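Sel1 repeat family protein (Pseudomonas aeruginosa, PDB 6LCH) probably acts as an immunity protein against the type VI secretion effector PldB, using a scaffold of Sel1-repeat helix pairs. Local coordinates at residues A66-T71 against G75-D80; Q98-M103 against P116-L121; D125-A128 against P134-T137. All coordinates share one frame; numbering follows the deposited sequence.

Interaction 1 (A66-T71 against G75-D80)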
ATOM      1  N   ALA A  66      -0.120  12.512  11.093  1.00  5.04           N
ATOM      2  CA  ALA A  66      -1.467  12.902  10.695  1.00  5.88           C
ATOM      3  C   ALA A  66      -2.419  11.715  10.717  1.00  6.28           C
ATOM      4  O   ALA A  66      -3.603  11.867  11.037  1.00  8.67           O
ATOM      5  CB  ALA A  66      -1.439  13.540   9.310  1.00  6.06           C
ATOM      6  N   ASN A  67      -1.927  10.520  10.379  1.00  5.65           N
ATOM      7  CA  ASN A  67      -2.792   9.351  10.476  1.00  8.32           C
ATOM      8  C   ASN A  67      -3.231   9.111  11.912  1.00  9.68           C
ATOM      9  O   ASN A  67      -4.333   8.609  12.137  1.00  9.57           O
ATOM     10  CB  ASN A  67      -2.108   8.101   9.926  1.00  8.49           C
ATOM     11  CG  ASN A  67      -3.095   6.968   9.684  1.00 11.51           C
ATOM     12  OD1 ASN A  67      -4.092   7.139   8.982  1.00 13.98           O
ATOM     13  ND2 ASN A  67      -2.838   5.812  10.288  1.00 11.86           N
ATOM     14  N   LEU A  68      -2.395   9.463  12.890  1.00  7.76           N
ATOM     15  CA  LEU A  68      -2.825   9.398  14.285  1.00  8.60           C
ATOM     16  C   LEU A  68      -3.889  10.454  14.582  1.00 10.47           C
ATOM     17  O   LEU A  68      -4.898  10.164  15.237  1.00 12.70           O
ATOM     18  CB  LEU A  68      -1.624   9.568  15.219  1.00  5.40           C
ATOM     19  CG  LEU A  68      -0.389   8.690  14.987  1.00  6.63           C
ATOM     20  CD1 LEU A  68       0.629   8.885  16.105  1.00  6.28           C
ATOM     21  CD2 LEU A  68      -0.768   7.222  14.854  1.00  9.63           C
ATOM     22  N   TYR A  69      -3.677  11.688  14.108  1.00 10.15           N
ATOM     23  CA  TYR A  69      -4.622  12.771  14.378  1.00  9.72           C
ATOM     24  C   TYR A  69      -5.893  12.639  13.545  1.00 12.43           C
ATOM     25  O   TYR A  69      -6.987  12.973  14.020  1.00 12.98           O
ATOM     26  CB  TYR A  69      -3.971  14.126  14.099  1.00 11.61           C
ATOM     27  CG  TYR A  69      -2.927  14.563  15.099  1.00 10.43           C
ATOM     28  CD1 TYR A  69      -3.170  14.513  16.465  1.00 13.37           C
ATOM     29  CD2 TYR A  69      -1.700  15.044  14.672  1.00  9.88           C
ATOM     30  CE1 TYR A  69      -2.209  14.927  17.376  1.00  9.14           C
ATOM     31  CE2 TYR A  69      -0.743  15.458  15.569  1.00  9.74           C
ATOM     32  CZ  TYR A  69      -0.998  15.392  16.919  1.00 11.76           C
ATOM     33  OH  TYR A  69      -0.032  15.807  17.813  1.00  9.82           O
ATOM     34  N   ARG A  70      -5.769  12.198  12.290  1.00 12.22           N
ATOM     35  CA  ARG A  70      -6.941  12.078  11.426  1.00 11.55           C
ATOM     36  C   ARG A  70      -7.946  11.097  12.008  1.00 15.41           C
ATOM     37  O   ARG A  70      -9.146  11.389  12.095  1.00 11.84           O
ATOM     38  CB  ARG A  70      -6.517  11.641  10.027  1.00 14.24           C
ATOM     39  CG  ARG A  70      -7.662  11.463   9.058  1.00 17.06           C
ATOM     40  CD  ARG A  70      -7.168  10.845   7.769  1.00 16.71           C
ATOM     41  NE  ARG A  70      -6.957   9.410   7.918  1.00 17.63           N
ATOM     42  CZ  ARG A  70      -7.940   8.520   7.988  1.00 20.30           C
ATOM     43  NH1 ARG A  70      -9.201   8.923   7.924  1.00 18.26           N
ATOM     44  NH2 ARG A  70      -7.664   7.229   8.126  1.00 16.13           N
ATOM     45  N   THR A  71      -7.474   9.917  12.388  1.00 14.31           N
ATOM     46  CA  THR A  71      -8.244   8.998  13.208  1.00 19.77           C
ATOM     47  C   THR A  71      -8.086   9.424  14.664  1.00 19.26           C
ATOM     48  O   THR A  71      -7.579  10.506  14.971  1.00 21.39           O
ATOM     49  CB  THR A  71      -7.771   7.567  12.975  1.00 19.27           C
ATOM     50  OG1 THR A  71      -8.733   6.643  13.493  1.00 23.73           O
ATOM     51  CG2 THR A  71      -6.474   7.348  13.676  1.00 19.35           C
ATOM     52  N   GLY A  75      -4.754   5.261  22.013  1.00 14.48           N
ATOM     53  CA  GLY A  75      -5.381   5.594  23.280  1.00 11.98           C
ATOM     54  C   GLY A  75      -4.958   6.953  23.800  1.00 12.78           C
ATOM     55  O   GLY A  75      -5.759   7.676  24.398  1.00 12.05           O
ATOM     56  N   GLY A  76      -3.704   7.330  23.559  1.00 10.80           N
ATOM     57  CA  GLY A  76      -3.203   8.585  24.072  1.00 10.92           C
ATOM     58  C   GLY A  76      -2.971   9.674  23.041  1.00 10.36           C
ATOM     59  O   GLY A  76      -2.147  10.563  23.270  1.00  9.50           O
ATOM     60  N   VAL A  77      -3.676   9.630  21.911  1.00 12.74           N
ATOM     61  CA  VAL A  77      -3.560  10.654  20.875  1.00 15.02           C
ATOM     62  C   VAL A  77      -4.957  11.125  20.491  1.00 13.88           C
ATOM     63  O   VAL A  77      -5.796  10.322  20.066  1.00 14.18           O
ATOM     64  CB  VAL A  77      -2.801  10.160  19.632  1.00 14.33           C
ATOM     65  CG1 VAL A  77      -2.704  11.279  18.598  1.00 14.27           C
ATOM     66  CG2 VAL A  77      -1.411   9.676  20.016  1.00 13.27           C
ATOM     67  N   GLU A  78      -5.188  12.429  20.612  1.00 15.43           N
ATOM     68  CA  GLU A  78      -6.494  13.025  20.377  1.00 16.58           C
ATOM     69  C   GLU A  78      -6.782  13.136  18.884  1.00 18.57           C
ATOM     70  O   GLU A  78      -5.900  13.492  18.098  1.00 18.50           O
ATOM     71  CB  GLU A  78      -6.540  14.413  21.017  1.00 21.25           C
ATOM     72  CG  GLU A  78      -5.155  15.082  21.118  1.00 18.73           C
ATOM     73  CD  GLU A  78      -4.797  15.509  22.535  1.00 22.67           C
ATOM     74  OE1 GLU A  78      -5.671  16.058  23.236  1.00 22.93           O
ATOM     75  OE2 GLU A  78      -3.638  15.292  22.954  1.00 23.26           O
ATOM     76  N   LYS A  79      -8.023  12.825  18.497  1.00 18.20           N
ATOM     77  CA  LYS A  79      -8.487  13.171  17.157  1.00 17.27           C
ATOM     78  C   LYS A  79      -8.370  14.670  16.949  1.00 16.53           C
ATOM     79  O   LYS A  79      -8.942  15.451  17.713  1.00 18.08           O
ATOM     80  CB  LYS A  79      -9.943  12.752  16.940  1.00 22.68           C
ATOM     81  CG  LYS A  79     -10.209  11.278  16.924  1.00 23.66           C
ATOM     82  CD  LYS A  79     -11.306  10.881  17.881  1.00 24.38           C
ATOM     83  CE  LYS A  79     -11.514   9.375  17.876  1.00 27.23           C
ATOM     84  NZ  LYS A  79     -10.567   8.694  18.804  1.00 24.23           N
ATOM     85  N   ASP A  80      -7.648  15.075  15.907  1.00 12.76           N
ATOM     86  CA  ASP A  80      -7.512  16.496  15.581  1.00 15.06           C
ATOM     87  C   ASP A  80      -7.473  16.622  14.061  1.00 13.90           C
ATOM     88  O   ASP A  80      -6.397  16.630  13.456  1.00 12.72           O
ATOM     89  CB  ASP A  80      -6.279  17.107  16.232  1.00 14.81           C
ATOM     90  CG  ASP A  80      -6.305  18.622  16.204  1.00 14.72           C
ATOM     91  OD1 ASP A  80      -6.372  19.239  17.284  1.00 14.10           O
ATOM     92  OD2 ASP A  80      -6.277  19.196  15.097  1.00 15.99           O
TER
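The Y69 ring is met at its edge, in plane, by the backbone carbonyl of E78, with Y69 CD1 3.3 Å from E78 O. Two aliphatic groups come at it obliquely: V77 CG1 lies 3.9 Å from Y69 CE1, and D80 CB 4.1 Å from Y69 CD1. V77 reaches the ring because its CG1 stands anti to the backbone N (chi1 -179°); the same methyl, V77 CG1, also touches L68 CB at 3.9 Å, so it bridges two successive residues of the helix. Beside the ring the backbones join. D80 N donates to Y69 O at 2.9 Å, with 158° at the hydrogen and the donor tilted 25° from the carbonyl plane. K79 CA adds a C-H...O approach to the same oxygen, and K79 CG runs past the end of the helix, 3.4 Å from T71 O. Outside, W43 and V47 of helix 43-55 pack on V77, while OD2 of D80 caps K83 N in the first turn of helix 81-93. The connection thus folds back over the last turn of helix 59-70 before the next helix starts, as in the helix-loop-helix hairpin from which Sel1 and other TPR-like repeats are built.

Interaction 2 (Q98-M103 against P116-L121)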
ATOM      1  N   GLN A  98       2.627  11.814  -1.736  1.00  0.42           N
ATOM      2  CA  GLN A  98       1.715  11.258  -0.739  1.00  2.63           C
ATOM      3  C   GLN A  98       0.874  12.347  -0.079  1.00  3.10           C
ATOM      4  O   GLN A  98      -0.245  12.077   0.371  1.00  4.05           O
ATOM      5  CB  GLN A  98       2.504  10.473   0.315  1.00  2.93           C
ATOM      6  CG  GLN A  98       1.637   9.668   1.288  1.00  3.57           C
ATOM      7  CD  GLN A  98       0.951   8.485   0.627  1.00  3.64           C
ATOM      8  OE1 GLN A  98       1.517   7.830  -0.253  1.00  2.81           O
ATOM      9  NE2 GLN A  98      -0.277   8.202   1.053  1.00  4.94           N
ATOM     10  N   GLY A  99       1.384  13.580  -0.024  1.00  0.97           N
ATOM     11  CA  GLY A  99       0.618  14.661   0.580  1.00  3.04           C
ATOM     12  C   GLY A  99      -0.675  14.956  -0.156  1.00  2.44           C
ATOM     13  O   GLY A  99      -1.691  15.282   0.462  1.00  3.53           O
ATOM     14  N   PHE A 100      -0.660  14.835  -1.486  1.00  2.38           N
ATOM     15  CA  PHE A 100      -1.878  15.044  -2.265  1.00  2.18           C
ATOM     16  C   PHE A 100      -2.883  13.922  -2.031  1.00  2.99           C
ATOM     17  O   PHE A 100      -4.083  14.173  -1.862  1.00  3.57           O
ATOM     18  CB  PHE A 100      -1.531  15.153  -3.749  1.00  2.78           C
ATOM     19  CG  PHE A 100      -0.666  16.334  -4.084  1.00  2.69           C
ATOM     20  CD1 PHE A 100      -1.219  17.592  -4.239  1.00  3.53           C
ATOM     21  CD2 PHE A 100       0.704  16.185  -4.237  1.00  2.78           C
ATOM     22  CE1 PHE A 100      -0.424  18.687  -4.549  1.00  5.11           C
ATOM     23  CE2 PHE A 100       1.505  17.278  -4.550  1.00  4.44           C
ATOM     24  CZ  PHE A 100       0.936  18.527  -4.705  1.00  3.75           C
ATOM     25  N   TYR A 101      -2.412  12.672  -2.051  1.00  3.96           N
ATOM     26  CA  TYR A 101      -3.284  11.539  -1.759  1.00  4.75           C
ATOM     27  C   TYR A 101      -3.934  11.677  -0.388  1.00  4.00           C
ATOM     28  O   TYR A 101      -5.125  11.391  -0.224  1.00  0.54           O
ATOM     29  CB  TYR A 101      -2.486  10.235  -1.837  1.00  4.36           C
ATOM     30  CG  TYR A 101      -3.267   8.988  -1.466  1.00  5.23           C
ATOM     31  CD1 TYR A 101      -3.240   8.480  -0.169  1.00  5.77           C
ATOM     32  CD2 TYR A 101      -4.015   8.309  -2.417  1.00  5.24           C
ATOM     33  CE1 TYR A 101      -3.944   7.340   0.166  1.00  7.42           C
ATOM     34  CE2 TYR A 101      -4.723   7.167  -2.090  1.00  5.50           C
ATOM     35  CZ  TYR A 101      -4.687   6.688  -0.800  1.00  9.21           C
ATOM     36  OH  TYR A 101      -5.390   5.549  -0.481  1.00  5.84           O
ATOM     37  N   ASP A 102      -3.163  12.108   0.610  1.00  3.32           N
ATOM     38  CA  ASP A 102      -3.700  12.186   1.964  1.00  5.06           C
ATOM     39  C   ASP A 102      -4.732  13.299   2.087  1.00  4.65           C
ATOM     40  O   ASP A 102      -5.725  13.153   2.808  1.00  6.44           O
ATOM     41  CB  ASP A 102      -2.573  12.398   2.975  1.00  3.66           C
ATOM     42  CG  ASP A 102      -1.597  11.236   3.031  1.00  5.59           C
ATOM     43  OD1 ASP A 102      -0.400  11.489   3.288  1.00  6.31           O
ATOM     44  OD2 ASP A 102      -2.012  10.075   2.828  1.00  4.37           O
ATOM     45  N   MET A 103      -4.511  14.424   1.403  1.00  6.16           N
ATOM     46  CA  MET A 103      -5.437  15.546   1.521  1.00  5.31           C
ATOM     47  C   MET A 103      -6.774  15.235   0.861  1.00  6.43           C
ATOM     48  O   MET A 103      -7.830  15.621   1.376  1.00  8.58           O
ATOM     49  CB  MET A 103      -4.824  16.803   0.911  1.00  5.86           C
ATOM     50  CG  MET A 103      -5.663  18.042   1.126  1.00  6.01           C
ATOM     51  SD  MET A 103      -5.585  18.642   2.815  1.00 11.97           S
ATOM     52  CE  MET A 103      -4.060  19.583   2.750  1.00  6.48           C
ATOM     53  N   PRO A 116      -3.920  25.450  -5.482  1.00 16.18           N
ATOM     54  CA  PRO A 116      -2.912  25.888  -6.464  1.00 13.76           C
ATOM     55  C   PRO A 116      -1.809  24.874  -6.710  1.00 11.50           C
ATOM     56  O   PRO A 116      -1.219  24.870  -7.797  1.00 13.78           O
ATOM     57  CB  PRO A 116      -2.357  27.182  -5.849  1.00 18.26           C
ATOM     58  CG  PRO A 116      -2.711  27.113  -4.398  1.00 15.16           C
ATOM     59  CD  PRO A 116      -4.013  26.371  -4.336  1.00 13.52           C
ATOM     60  N   ALA A 117      -1.512  24.005  -5.744  1.00 11.35           N
ATOM     61  CA  ALA A 117      -0.403  23.076  -5.902  1.00  7.67           C
ATOM     62  C   ALA A 117      -0.732  21.886  -6.792  1.00  8.57           C
ATOM     63  O   ALA A 117       0.186  21.153  -7.174  1.00  4.82           O
ATOM     64  CB  ALA A 117       0.059  22.578  -4.535  1.00 13.25           C
ATOM     65  N   THR A 118      -2.003  21.666  -7.126  1.00  7.94           N
ATOM     66  CA  THR A 118      -2.361  20.545  -7.982  1.00  8.18           C
ATOM     67  C   THR A 118      -2.286  20.883  -9.462  1.00  8.70           C
ATOM     68  O   THR A 118      -2.257  19.963 -10.290  1.00  8.65           O
ATOM     69  CB  THR A 118      -3.773  20.046  -7.654  1.00  9.30           C
ATOM     70  OG1 THR A 118      -4.740  21.030  -8.048  1.00  8.36           O
ATOM     71  CG2 THR A 118      -3.915  19.767  -6.164  1.00  7.96           C
ATOM     72  N   ASP A 119      -2.254  22.172  -9.807  1.00 11.39           N
ATOM     73  CA  ASP A 119      -2.196  22.624 -11.199  1.00 12.47           C
ATOM     74  C   ASP A 119      -3.438  22.181 -11.974  1.00 13.57           C
ATOM     75  O   ASP A 119      -3.352  21.631 -13.073  1.00 15.72           O
ATOM     76  CB  ASP A 119      -0.918  22.133 -11.883  1.00 12.83           C
ATOM     77  CG  ASP A 119       0.327  22.420 -11.063  1.00 15.42           C
ATOM     78  OD1 ASP A 119       0.454  23.560 -10.561  1.00 15.92           O
ATOM     79  OD2 ASP A 119       1.179  21.513 -10.924  1.00 11.63           O
ATOM     80  N   GLY A 120      -4.606  22.428 -11.384  1.00 10.70           N
ATOM     81  CA  GLY A 120      -5.863  22.101 -12.020  1.00  9.98           C
ATOM     82  C   GLY A 120      -6.253  20.643 -11.961  1.00 12.34           C
ATOM     83  O   GLY A 120      -7.200  20.245 -12.648  1.00 12.89           O
ATOM     84  N   LEU A 121      -5.563  19.834 -11.165  1.00  8.41           N
ATOM     85  CA  LEU A 121      -5.846  18.412 -11.050  1.00  7.98           C
ATOM     86  C   LEU A 121      -6.530  18.118  -9.722  1.00  8.77           C
ATOM     87  O   LEU A 121      -6.393  18.863  -8.751  1.00  7.49           O
ATOM     88  CB  LEU A 121      -4.565  17.582 -11.159  1.00  5.45           C
ATOM     89  CG  LEU A 121      -3.931  17.393 -12.534  1.00  7.32           C
ATOM     90  CD1 LEU A 121      -2.754  16.429 -12.440  1.00  5.65           C
ATOM     91  CD2 LEU A 121      -4.960  16.899 -13.543  1.00 11.31           C
TER
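T118 OG1 is gripped by backbone carbonyls: its strongest partner is G112 O, N115 O is also bonded, and L121 O lies 2.8 Å from T118 OG1. With OG1 between the backbone N and the carbonyl carbon (chi1 69°), CG2 is swung toward helix 97-107, and T118 CG2 lies 4.0 Å from F100 CD1. F100 is the residue on that helix that makes the contact. The far part of its ring meets A117: F100 CE1 is 3.9 Å from A117 CB, and F100 CZ 3.7 Å from A117 O. Both T118 CG2 and A117 O approach the ring obliquely. The ring is thus met by the A117 and T118 methyls and the A117 carbonyl. Within the helix, spanning one turn across F100, Q98 NE2 donates to D102 OD2 at 3.1 Å, nearly straight at 163°, from above the carboxylate plane. Each end of that pair has a second partner, Q98 OE1 taking N132 and D102 OD1 taking H63. F100 itself is wedged between the loop 116-121 and helix 123-129, where K126 and A127 touch it, while A117 also rests on I92 of helix 81-93.

Interaction 3 (D125-A128 against P134-T137); sequences DKAA and PALT
A135 packs against helix 123-129: A135 CB lies 3.5 Å from A127 CB and 3.6 Å from A128 N. The next residue, L136, reaches the methyl and carbonyl of A128: L136 CD2 lies 3.6 Å from A128 CB and 3.9 Å from A128 O. With CG anti to the carbonyl carbon (chi1 -67°), it is CD1 that continues the extended chain, and the other branch, CD2, turns onto A128. A128 is therefore touched by both A135 and L136, and the backbones come to 5.1 Å between A128 CA and L136 CA. In the next shell, N132 OD1 accepts the backbone N-H of A135 and steadies the first turn of helix 133-146, while the N132 side chain also touches A127. P134 packs on Q98 and Y101 of helix 97-107. Beyond L136 lie Y156, C159 and A160 of helix 150-162; C159 is tied to C10 by a disulfide. Between the two segments the side-chain contact is apolar, made by three alanine methyls and one leucine branch that also lie on A128 backbone. Such small groups let the helices approach closely, and their fit rests on shape and burial rather than on directional bonds.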
ATOM      1  N   ASP A 125      -5.428  12.600  -8.945  1.00  3.82           N
ATOM      2  CA  ASP A 125      -4.729  12.731 -10.218  1.00  4.19           C
ATOM      3  C   ASP A 125      -3.375  13.407 -10.039  1.00  4.02           C
ATOM      4  O   ASP A 125      -2.382  12.980 -10.637  1.00  3.99           O
ATOM      5  CB  ASP A 125      -5.593  13.500 -11.215  1.00  6.31           C
ATOM      6  CG  ASP A 125      -6.742  12.664 -11.754  1.00  9.05           C
ATOM      7  OD1 ASP A 125      -7.763  13.248 -12.178  1.00 13.31           O
ATOM      8  OD2 ASP A 125      -6.628  11.420 -11.744  1.00  7.51           O
ATOM      9  N   LYS A 126      -3.313  14.456  -9.215  1.00  3.83           N
ATOM     10  CA  LYS A 126      -2.038  15.118  -8.954  1.00  4.17           C
ATOM     11  C   LYS A 126      -1.048  14.164  -8.295  1.00  3.54           C
ATOM     12  O   LYS A 126       0.116  14.077  -8.708  1.00  3.34           O
ATOM     13  CB  LYS A 126      -2.259  16.355  -8.087  1.00  4.69           C
ATOM     14  CG  LYS A 126      -0.990  17.169  -7.849  1.00  7.13           C
ATOM     15  CD  LYS A 126      -0.327  17.570  -9.155  1.00  5.52           C
ATOM     16  CE  LYS A 126       0.813  18.563  -8.914  1.00  8.87           C
ATOM     17  NZ  LYS A 126       1.759  18.635 -10.058  1.00  6.49           N
ATOM     18  N   ALA A 127      -1.496  13.432  -7.270  1.00  3.06           N
ATOM     19  CA  ALA A 127      -0.629  12.448  -6.627  1.00  0.52           C
ATOM     20  C   ALA A 127      -0.225  11.349  -7.601  1.00  4.24           C
ATOM     21  O   ALA A 127       0.955  10.992  -7.690  1.00  4.10           O
ATOM     22  CB  ALA A 127      -1.324  11.856  -5.401  1.00  2.71           C
ATOM     23  N   ALA A 128      -1.190  10.799  -8.343  1.00  3.28           N
ATOM     24  CA  ALA A 128      -0.853   9.845  -9.392  1.00  3.04           C
ATOM     25  C   ALA A 128       0.048  10.481 -10.441  1.00  4.96           C
ATOM     26  O   ALA A 128       0.910   9.803 -11.019  1.00  2.70           O
ATOM     27  CB  ALA A 128      -2.124   9.300 -10.044  1.00  4.76           C
ATOM     28  N   PRO A 134      -0.114   4.716  -3.769  1.00  3.83           N
ATOM     29  CA  PRO A 134      -1.507   4.654  -3.290  1.00  5.90           C
ATOM     30  C   PRO A 134      -2.502   5.323  -4.221  1.00  4.95           C
ATOM     31  O   PRO A 134      -3.584   4.773  -4.467  1.00  3.97           O
ATOM     32  CB  PRO A 134      -1.439   5.357  -1.929  1.00  6.06           C
ATOM     33  CG  PRO A 134      -0.052   5.108  -1.467  1.00  5.36           C
ATOM     34  CD  PRO A 134       0.777   5.227  -2.706  1.00  4.83           C
ATOM     35  N   ALA A 135      -2.165   6.497  -4.761  1.00  6.04           N
ATOM     36  CA  ALA A 135      -3.113   7.192  -5.624  1.00  5.23           C
ATOM     37  C   ALA A 135      -3.350   6.429  -6.920  1.00  1.15           C
ATOM     38  O   ALA A 135      -4.488   6.353  -7.400  1.00  5.48           O
ATOM     39  CB  ALA A 135      -2.619   8.609  -5.910  1.00  4.47           C
ATOM     40  N   LEU A 136      -2.293   5.860  -7.504  1.00  2.50           N
ATOM     41  CA  LEU A 136      -2.464   5.098  -8.737  1.00  3.95           C
ATOM     42  C   LEU A 136      -3.270   3.829  -8.498  1.00  3.31           C
ATOM     43  O   LEU A 136      -4.013   3.388  -9.382  1.00  2.73           O
ATOM     44  CB  LEU A 136      -1.102   4.744  -9.335  1.00  4.15           C
ATOM     45  CG  LEU A 136      -0.204   5.851  -9.889  1.00  3.87           C
ATOM     46  CD1 LEU A 136       1.221   5.352  -9.919  1.00  3.45           C
ATOM     47  CD2 LEU A 136      -0.647   6.267 -11.279  1.00  5.84           C
ATOM     48  N   THR A 137      -3.131   3.233  -7.313  1.00  4.20           N
ATOM     49  CA  THR A 137      -3.879   2.022  -6.984  1.00  3.36           C
ATOM     50  C   THR A 137      -5.363   2.317  -6.794  1.00  4.45           C
ATOM     51  O   THR A 137      -6.216   1.539  -7.241  1.00  5.81           O
ATOM     52  CB  THR A 137      -3.290   1.384  -5.727  1.00  3.80           C
ATOM     53  OG1 THR A 137      -1.912   1.076  -5.956  1.00  4.04           O
ATOM     54  CG2 THR A 137      -4.036   0.111  -5.360  1.00  5.87           C
TER

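The centre of interaction 1 lies about 20 Å from the centre of the chain; this contact is partly buried and combines a backbone hydrogen bond with aromatic packing. It belongs to helix 59-70 and its following loop. Interactions 2 and 3 are buried. Interaction 2 sets a phenylalanine against two methyls and one carbonyl of a loop, whereas interaction 3, its centre about 12 Å from that of the chain, joins two helices mainly through alanine methyls and a leucine branch. These two share helix 123-129: K126, in the segment of interaction 3, packs on A117 and T118 of the loop of interaction 2, and K126 NZ forms a salt bridge with D119 OD2 at 3.1 Å.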